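Local coordinates for DltD domain-containing protein (Beauveria bassiana, PDB 7D78) that is a fungal thioesterase of the alpha/beta hydrolase fold that probably closes polyketide chains into medium-ring lactones, at residues M155-Y163 against S270-A278; I54-C62 against W131-S140. All coordinates share one frame; numbering follows the deposited sequence.

Contact 1: residues M155-Y163 against S270-A278; sequences MVCPILSFY and SPPEEQKAA
Ser-270 meets the loop after strand 150-156 through its hydroxyl. Its OG donates to Pro-158 O at 2.7 Å, tilted somewhat from the carbonyl plane, while its CB rests on Ile-159 CG1. The same OG accepts a hydrogen bond from a water, which also takes the Leu-160 N-H and donates to Glu-274 OE1.

Glu-274 points its CB toward the loop, 4.2 Å from that water's oxygen. CG stands anti to the backbone N (chi1 -154°) and lies against Leu-160 CB, 4.3 Å away. The chain runs on extended to CD, beside the same Leu-160 CB. At the tip, OE1 holds the water. OE2 takes the Ser-161 hydroxyl at 2.8 Å on its syn lone pair, and it also forms a salt bridge with Lys-248.

Leu-160 CD1 lies against the first turns of helix 272-281, 3.5 Å from Glu-274 O and 3.7 Å from Ala-278 CB. Gln-275 crosses the Pro-158 ring, and Gln-275 OE1 lies 3.5 Å from Pro-158 CD. Its amide is fixed at both ends: OE1 by Thr-263, and NE2 by Ser-270 O and Asp-267.

Asp-267 is the likely acid of a Ser-His-Asp triad, so Gln-275 probably acts as a second-shell support for it. Ser-161 N is buried without a partner. The side-chain polar groups are met by one another, one water, Lys-248, Thr-263 and Asp-267, so directed bonds join loop to helix start.

Contact 2: residues I54-C62 against W131-S140; sequences IIMTPGFNC and WGMSFGGTVS. With GOL (glycerol), chain D.
Met-56 and Trp-131 are paired on neighbouring parallel strands, with their side chains on the same face of the sheet. The Met-56 chain bends at its end (chi3 71°) and lays CE over the six-membered ring, 3.5 Å from its centroid. Ile-54 CG2 packs on Trp-131 CB at 3.6 Å. Without the indole, as with an alanine here, Met-56 CE would probably lose the face it lies on and a gap open under helix 68-77.

Thr-57 turns to the other face. Its CG2 touches Gly-136 CA; its OG1 is hydrogen-bonded to Tyr-85 OH and linked by a water to Trp-131 O and Ser-140 OG. Trp-131 N to Ile-55 O, Thr-57 N to Trp-131 O and Met-133 N to Thr-57 O tie the strands.

Beyond them, Phe-60 sends its edge at the face of Phe-135, a T-shaped pair with planes at 67°. Phe-60 CD1 sits over the centre of the Phe-135 ring, 3.6 Å above its plane.

At the probable nucleophile elbow, Ser-134 OG is hydrogen-bonded to His-296 NE2. Ser-134 OG is 2.6 Å from glycerol O2, which also accepts from Phe-60 N at 2.8 Å. This double grip is consistent with an oxyanion-hole role for that N-H.

Both contacts are buried, but they differ in depth. Contact 2 lies near the centre of the chain, where strands 51-57 and 127-133 run side by side. Contact 1 is farther out and includes the partly exposed Ser-161 and Glu-274. There a loop meets the start of a helix through side-chain bonds, a water and a salt bridge. Contact 2 relies on strand hydrogen bonds and aromatic packing. The two meet directly because strands 127-133 and 150-156 are neighbours in one sheet. Val-156 O probably accepts from Ser-134 N, and Ile-159 O from Thr-138 OG1. Ile-159 CD1 also packs on Ser-134 OG, so both border the probable catalytic centre.

Contact 1: residues M155-Y163 against S270-A278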
loop_
_atom_site.group_PDB
_atom_site.type_symbol
_atom_site.label_atom_id
_atom_site.label_comp_id
_atom_site.label_asym_id
_atom_site.label_seq_id
_atom_site.Cartn_x
_atom_site.Cartn_y
_atom_site.Cartn_z
ATOM N N MET A 155 -18.819 -3.283 -9.609
ATOM C CA MET A 155 -18.205 -4.229 -8.688
ATOM C C MET A 155 -19.136 -5.418 -8.517
ATOM O O MET A 155 -20.287 -5.262 -8.088
ATOM C CB MET A 155 -17.925 -3.586 -7.333
ATOM C CG MET A 155 -16.841 -2.520 -7.354
ATOM S SD MET A 155 -16.486 -1.953 -5.684
ATOM C CE MET A 155 -17.942 -0.981 -5.328
ATOM N N VAL A 156 -18.637 -6.601 -8.837
ATOM C CA VAL A 156 -19.366 -7.841 -8.618
ATOM C C VAL A 156 -18.735 -8.546 -7.427
ATOM O O VAL A 156 -17.525 -8.803 -7.423
ATOM C CB VAL A 156 -19.351 -8.726 -9.871
ATOM C CG1 VAL A 156 -20.089 -10.041 -9.613
ATOM C CG2 VAL A 156 -19.951 -7.965 -11.035
ATOM N N CYS A 157 -19.557 -8.839 -6.417
ATOM C CA CYS A 157 -19.172 -9.500 -5.171
ATOM C C CYS A 157 -17.804 -9.031 -4.648
ATOM O O CYS A 157 -16.915 -9.854 -4.410
ATOM C CB CYS A 157 -19.205 -11.019 -5.324
ATOM S SG CYS A 157 -18.094 -11.727 -6.595
ATOM N N PRO A 158 -17.615 -7.725 -4.457
ATOM C CA PRO A 158 -16.313 -7.250 -3.967
ATOM C C PRO A 158 -15.974 -7.845 -2.605
ATOM O O PRO A 158 -16.841 -8.012 -1.748
ATOM C CB PRO A 158 -16.499 -5.730 -3.879
ATOM C CG PRO A 158 -17.974 -5.535 -3.737
ATOM C CD PRO A 158 -18.593 -6.628 -4.567
ATOM N N ILE A 159 -14.689 -8.173 -2.418
ATOM C CA ILE A 159 -14.161 -8.642 -1.143
ATOM C C ILE A 159 -13.468 -7.469 -0.455
ATOM O O ILE A 159 -12.582 -6.833 -1.038
ATOM C CB ILE A 159 -13.179 -9.810 -1.319
ATOM C CG1 ILE A 159 -13.881 -11.072 -1.819
ATOM C CG2 ILE A 159 -12.603 -10.169 0.035
ATOM C CD1 ILE A 159 -12.896 -12.234 -2.085
ATOM N N LEU A 160 -13.840 -7.201 0.800
ATOM C CA LEU A 160 -13.406 -5.990 1.476
ATOM C C LEU A 160 -12.626 -6.219 2.762
ATOM O O LEU A 160 -12.180 -5.239 3.379
ATOM C CB LEU A 160 -14.621 -5.099 1.770
ATOM C CG LEU A 160 -15.404 -4.681 0.527
ATOM C CD1 LEU A 160 -16.789 -4.179 0.932
ATOM C CD2 LEU A 160 -14.645 -3.602 -0.232
ATOM N N SER A 161 -12.439 -7.464 3.186
ATOM C CA SER A 161 -11.617 -7.778 4.347
ATOM C C SER A 161 -10.971 -9.136 4.105
ATOM O O SER A 161 -11.432 -9.914 3.261
ATOM C CB SER A 161 -12.435 -7.790 5.646
ATOM O OG SER A 161 -13.466 -8.762 5.569
ATOM N N PHE A 162 -9.900 -9.419 4.856
ATOM C CA PHE A 162 -9.059 -10.572 4.532
ATOM C C PHE A 162 -8.559 -11.350 5.744
ATOM O O PHE A 162 -8.475 -12.580 5.691
ATOM C CB PHE A 162 -7.883 -10.103 3.671
ATOM C CG PHE A 162 -8.331 -9.426 2.412
ATOM C CD1 PHE A 162 -8.701 -10.185 1.304
ATOM C CD2 PHE A 162 -8.489 -8.049 2.370
ATOM C CE1 PHE A 162 -9.172 -9.581 0.150
ATOM C CE2 PHE A 162 -8.956 -7.430 1.222
ATOM C CZ PHE A 162 -9.292 -8.199 0.109
ATOM N N TYR A 163 -8.216 -10.654 6.824
ATOM C CA TYR A 163 -7.641 -11.286 8.003
ATOM C C TYR A 163 -8.727 -11.641 9.012
ATOM O O TYR A 163 -9.597 -10.820 9.311
ATOM C CB TYR A 163 -6.624 -10.349 8.658
ATOM C CG TYR A 163 -5.232 -10.449 8.082
ATOM C CD1 TYR A 163 -4.893 -9.795 6.900
ATOM C CD2 TYR A 163 -4.248 -11.195 8.731
ATOM C CE1 TYR A 163 -3.608 -9.887 6.375
ATOM C CE2 TYR A 163 -2.967 -11.283 8.227
ATOM C CZ TYR A 163 -2.649 -10.629 7.046
ATOM O OH TYR A 163 -1.372 -10.738 6.553
ATOM N N SER A 270 -17.426 -13.436 0.681
ATOM C CA SER A 270 -17.420 -12.027 1.066
ATOM C C SER A 270 -18.760 -11.728 1.718
ATOM O O SER A 270 -19.796 -11.751 1.027
ATOM C CB SER A 270 -17.189 -11.133 -0.151
ATOM O OG SER A 270 -17.335 -9.762 0.180
ATOM N N PRO A 271 -18.803 -11.471 3.021
ATOM C CA PRO A 271 -20.095 -11.265 3.707
ATOM C C PRO A 271 -20.943 -10.220 3.004
ATOM O O PRO A 271 -20.500 -9.074 2.810
ATOM C CB PRO A 271 -19.670 -10.795 5.101
ATOM C CG PRO A 271 -18.345 -11.478 5.313
ATOM C CD PRO A 271 -17.669 -11.491 3.961
ATOM N N PRO A 272 -22.155 -10.590 2.572
ATOM C CA PRO A 272 -23.043 -9.597 1.938
ATOM C C PRO A 272 -23.242 -8.332 2.757
ATOM O O PRO A 272 -23.320 -7.246 2.171
ATOM C CB PRO A 272 -24.355 -10.380 1.751
ATOM C CG PRO A 272 -23.909 -11.795 1.572
ATOM C CD PRO A 272 -22.705 -11.958 2.486
ATOM N N GLU A 273 -23.316 -8.419 4.089
ATOM C CA GLU A 273 -23.510 -7.189 4.853
ATOM C C GLU A 273 -22.278 -6.294 4.808
ATOM O O GLU A 273 -22.403 -5.075 4.955
ATOM C CB GLU A 273 -23.885 -7.503 6.303
ATOM C CG GLU A 273 -24.760 -6.423 6.961
ATOM C CD GLU A 273 -26.224 -6.460 6.511
ATOM O OE1 GLU A 273 -26.676 -7.506 5.989
ATOM O OE2 GLU A 273 -26.926 -5.438 6.696
ATOM N N GLU A 274 -21.087 -6.871 4.609
ATOM C CA GLU A 274 -19.894 -6.053 4.403
ATOM C C GLU A 274 -19.963 -5.316 3.073
ATOM O O GLU A 274 -19.586 -4.138 2.979
ATOM C CB GLU A 274 -18.633 -6.924 4.456
ATOM C CG GLU A 274 -17.384 -6.181 4.877
ATOM C CD GLU A 274 -16.220 -7.117 5.204
ATOM O OE1 GLU A 274 -16.131 -8.199 4.592
ATOM O OE2 GLU A 274 -15.398 -6.767 6.075
ATOM N N GLN A 275 -20.430 -6.006 2.029
ATOM C CA GLN A 275 -20.619 -5.365 0.733
ATOM C C GLN A 275 -21.664 -4.259 0.827
ATOM O O GLN A 275 -21.448 -3.145 0.342
ATOM C CB GLN A 275 -21.018 -6.410 -0.312
ATOM C CG GLN A 275 -20.073 -7.620 -0.400
ATOM C CD GLN A 275 -20.479 -8.605 -1.473
ATOM O OE1 GLN A 275 -20.978 -8.215 -2.532
ATOM N NE2 GLN A 275 -20.271 -9.892 -1.208
ATOM N N LYS A 276 -22.794 -4.548 1.476
ATOM C CA LYS A 276 -23.850 -3.549 1.623
ATOM C C LYS A 276 -23.376 -2.341 2.426
ATOM O O LYS A 276 -23.728 -1.194 2.110
ATOM C CB LYS A 276 -25.063 -4.187 2.293
ATOM C CG LYS A 276 -25.849 -5.109 1.391
ATOM C CD LYS A 276 -26.700 -6.085 2.196
ATOM C CE LYS A 276 -27.648 -6.856 1.288
ATOM N NZ LYS A 276 -28.309 -8.009 1.978
ATOM N N ALA A 277 -22.596 -2.577 3.480
ATOM C CA ALA A 277 -22.119 -1.465 4.297
ATOM C C ALA A 277 -21.284 -0.496 3.470
ATOM O O ALA A 277 -21.426 0.726 3.599
ATOM C CB ALA A 277 -21.318 -1.999 5.487
ATOM N N ALA A 278 -20.409 -1.020 2.604
ATOM C CA ALA A 278 -19.638 -0.139 1.736
ATOM C C ALA A 278 -20.546 0.582 0.751
ATOM O O ALA A 278 -20.405 1.793 0.544
ATOM C CB ALA A 278 -18.556 -0.931 0.994
HETATM O O HOH W 1 -15.685 -8.636 2.019
#

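Contact 2: residues I54-C62 against W131-S140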
loop_
_atom_site.group_PDB
_atom_site.type_symbol
_atom_site.label_atom_id
_atom_site.label_comp_id
_atom_site.label_asym_id
_atom_site.label_seq_id
_atom_site.Cartn_x
_atom_site.Cartn_y
_atom_site.Cartn_z
ATOM N N ILE A 54 -15.106 -1.350 -21.734
ATOM C CA ILE A 54 -15.198 -1.881 -20.379
ATOM C C ILE A 54 -13.938 -2.693 -20.125
ATOM O O ILE A 54 -13.657 -3.643 -20.861
ATOM C CB ILE A 54 -16.448 -2.754 -20.186
ATOM C CG1 ILE A 54 -17.726 -1.972 -20.513
ATOM C CG2 ILE A 54 -16.472 -3.335 -18.783
ATOM C CD1 ILE A 54 -18.950 -2.874 -20.639
ATOM N N ILE A 55 -13.179 -2.321 -19.095
ATOM C CA ILE A 55 -11.971 -3.048 -18.702
ATOM C C ILE A 55 -12.323 -3.919 -17.505
ATOM O O ILE A 55 -12.729 -3.400 -16.458
ATOM C CB ILE A 55 -10.818 -2.089 -18.364
ATOM C CG1 ILE A 55 -10.356 -1.327 -19.608
ATOM C CG2 ILE A 55 -9.634 -2.865 -17.738
ATOM C CD1 ILE A 55 -9.655 0.014 -19.276
ATOM N N MET A 56 -12.176 -5.238 -17.653
ATOM C CA MET A 56 -12.616 -6.211 -16.657
ATOM C C MET A 56 -11.409 -6.789 -15.925
ATOM O O MET A 56 -10.527 -7.383 -16.554
ATOM C CB MET A 56 -13.415 -7.344 -17.316
ATOM C CG MET A 56 -14.682 -6.884 -18.043
ATOM S SD MET A 56 -15.477 -8.233 -18.951
ATOM C CE MET A 56 -16.114 -9.230 -17.607
ATOM N N THR A 57 -11.397 -6.653 -14.595
ATOM C CA THR A 57 -10.330 -7.207 -13.762
ATOM C C THR A 57 -10.808 -8.492 -13.097
ATOM O O THR A 57 -11.821 -8.464 -12.380
ATOM C CB THR A 57 -9.895 -6.199 -12.695
ATOM O OG1 THR A 57 -9.313 -5.040 -13.318
ATOM C CG2 THR A 57 -8.844 -6.825 -11.775
ATOM N N PRO A 58 -10.114 -9.616 -13.271
ATOM C CA PRO A 58 -10.534 -10.867 -12.627
ATOM C C PRO A 58 -10.314 -10.856 -11.118
ATOM O O PRO A 58 -9.687 -9.967 -10.542
ATOM C CB PRO A 58 -9.647 -11.934 -13.287
ATOM C CG PRO A 58 -9.041 -11.274 -14.492
ATOM C CD PRO A 58 -8.938 -9.808 -14.132
ATOM N N GLY A 59 -10.819 -11.912 -10.486
ATOM C CA GLY A 59 -10.682 -12.103 -9.057
ATOM C C GLY A 59 -9.305 -12.594 -8.638
ATOM O O GLY A 59 -8.349 -12.645 -9.414
ATOM N N PHE A 60 -9.225 -12.977 -7.364
ATOM C CA PHE A 60 -7.977 -13.254 -6.661
ATOM C C PHE A 60 -7.219 -14.414 -7.293
ATOM O O PHE A 60 -7.671 -15.560 -7.236
ATOM C CB PHE A 60 -8.293 -13.533 -5.189
ATOM C CG PHE A 60 -7.082 -13.656 -4.297
ATOM C CD1 PHE A 60 -6.394 -12.522 -3.866
ATOM C CD2 PHE A 60 -6.678 -14.891 -3.834
ATOM C CE1 PHE A 60 -5.306 -12.630 -3.009
ATOM C CE2 PHE A 60 -5.590 -15.010 -2.974
ATOM C CZ PHE A 60 -4.904 -13.879 -2.565
ATOM N N ASN A 61 -6.076 -14.128 -7.913
ATOM C CA ASN A 61 -5.233 -15.121 -8.589
ATOM C C ASN A 61 -5.918 -15.758 -9.790
ATOM O O ASN A 61 -5.429 -16.772 -10.303
ATOM C CB ASN A 61 -4.761 -16.235 -7.635
ATOM C CG ASN A 61 -3.408 -16.811 -8.041
ATOM O OD1 ASN A 61 -2.539 -16.080 -8.529
ATOM N ND2 ASN A 61 -3.225 -18.119 -7.855
ATOM N N CYS A 62 -7.034 -15.203 -10.261
ATOM C CA CYS A 62 -7.745 -15.770 -11.399
ATOM C C CYS A 62 -7.165 -15.269 -12.712
ATOM O O CYS A 62 -6.591 -14.175 -12.783
ATOM C CB CYS A 62 -9.235 -15.432 -11.330
ATOM S SG CYS A 62 -9.992 -16.119 -9.844
ATOM N N TRP A 131 -14.675 -2.565 -14.537
ATOM C CA TRP A 131 -15.518 -3.679 -14.125
ATOM C C TRP A 131 -14.619 -4.672 -13.407
ATOM O O TRP A 131 -13.516 -4.959 -13.878
ATOM C CB TRP A 131 -16.174 -4.316 -15.364
ATOM C CG TRP A 131 -17.196 -5.408 -15.142
ATOM C CD1 TRP A 131 -18.551 -5.303 -15.310
ATOM C CD2 TRP A 131 -16.943 -6.774 -14.782
ATOM N NE1 TRP A 131 -19.155 -6.510 -15.059
ATOM C CE2 TRP A 131 -18.191 -7.431 -14.733
ATOM C CE3 TRP A 131 -15.782 -7.504 -14.484
ATOM C CZ2 TRP A 131 -18.316 -8.783 -14.393
ATOM C CZ3 TRP A 131 -15.910 -8.859 -14.146
ATOM C CH2 TRP A 131 -17.166 -9.478 -14.109
ATOM N N GLY A 132 -15.064 -5.180 -12.274
ATOM C CA GLY A 132 -14.243 -6.116 -11.525
ATOM C C GLY A 132 -15.092 -7.123 -10.792
ATOM O O GLY A 132 -16.173 -6.800 -10.289
ATOM N N MET A 133 -14.590 -8.354 -10.713
ATOM C CA MET A 133 -15.257 -9.415 -9.976
ATOM C C MET A 133 -14.446 -9.798 -8.748
ATOM O O MET A 133 -13.228 -9.983 -8.837
ATOM C CB MET A 133 -15.469 -10.654 -10.842
ATOM C CG MET A 133 -16.168 -11.777 -10.081
ATOM S SD MET A 133 -17.043 -12.830 -11.226
ATOM C CE MET A 133 -17.651 -14.105 -10.115
ATOM N N SER A 134 -15.129 -9.928 -7.611
ATOM C CA SER A 134 -14.525 -10.442 -6.379
ATOM C C SER A 134 -13.420 -9.468 -5.980
ATOM O O SER A 134 -13.668 -8.249 -5.986
ATOM C CB SER A 134 -14.087 -11.887 -6.605
ATOM O OG SER A 134 -13.539 -12.447 -5.424
ATOM N N PHE A 135 -12.226 -9.946 -5.623
ATOM C CA PHE A 135 -11.028 -9.141 -5.395
ATOM C C PHE A 135 -10.831 -8.070 -6.474
ATOM O O PHE A 135 -10.449 -6.931 -6.167
ATOM C CB PHE A 135 -9.822 -10.096 -5.333
ATOM C CG PHE A 135 -8.579 -9.504 -4.739
ATOM C CD1 PHE A 135 -8.375 -9.531 -3.370
ATOM C CD2 PHE A 135 -7.573 -8.996 -5.556
ATOM C CE1 PHE A 135 -7.212 -9.011 -2.813
ATOM C CE2 PHE A 135 -6.407 -8.465 -5.004
ATOM C CZ PHE A 135 -6.229 -8.472 -3.631
ATOM N N GLY A 136 -11.103 -8.420 -7.737
ATOM C CA GLY A 136 -10.919 -7.469 -8.823
ATOM C C GLY A 136 -11.892 -6.301 -8.801
ATOM O O GLY A 136 -11.578 -5.218 -9.309
ATOM N N GLY A 137 -13.093 -6.505 -8.257
ATOM C CA GLY A 137 -13.999 -5.378 -8.083
ATOM C C GLY A 137 -13.463 -4.365 -7.090
ATOM O O GLY A 137 -13.577 -3.151 -7.297
ATOM N N THR A 138 -12.853 -4.852 -6.005
ATOM C CA THR A 138 -12.280 -3.955 -5.008
ATOM C C THR A 138 -11.063 -3.228 -5.571
ATOM O O THR A 138 -10.891 -2.026 -5.346
ATOM C CB THR A 138 -11.926 -4.757 -3.753
ATOM O OG1 THR A 138 -13.051 -5.565 -3.381
ATOM C CG2 THR A 138 -11.559 -3.843 -2.585
ATOM N N VAL A 139 -10.223 -3.944 -6.320
ATOM C CA VAL A 139 -9.081 -3.326 -6.997
ATOM C C VAL A 139 -9.564 -2.237 -7.946
ATOM O O VAL A 139 -8.984 -1.144 -8.016
ATOM C CB VAL A 139 -8.266 -4.401 -7.749
ATOM C CG1 VAL A 139 -7.305 -3.746 -8.758
ATOM C CG2 VAL A 139 -7.495 -5.288 -6.774
ATOM N N SER A 140 -10.632 -2.525 -8.700
ATOM C CA SER A 140 -11.134 -1.558 -9.667
ATOM C C SER A 140 -11.610 -0.282 -8.977
ATOM O O SER A 140 -11.440 0.820 -9.507
ATOM C CB SER A 140 -12.275 -2.169 -10.492
ATOM O OG SER A 140 -11.857 -3.302 -11.234
HETATM C C1 GOL D . -13.250 -15.551 -6.450
HETATM O O1 GOL D . -12.790 -15.463 -7.779
HETATM C C2 GOL D . -12.175 -15.092 -5.470
HETATM O O2 GOL D . -11.478 -13.958 -5.944
HETATM C C3 GOL D . -11.209 -16.215 -5.152
HETATM O O3 GOL D . -10.762 -15.953 -3.842
HETATM O O HOH W 2 -11.242 -3.254 -14.012
#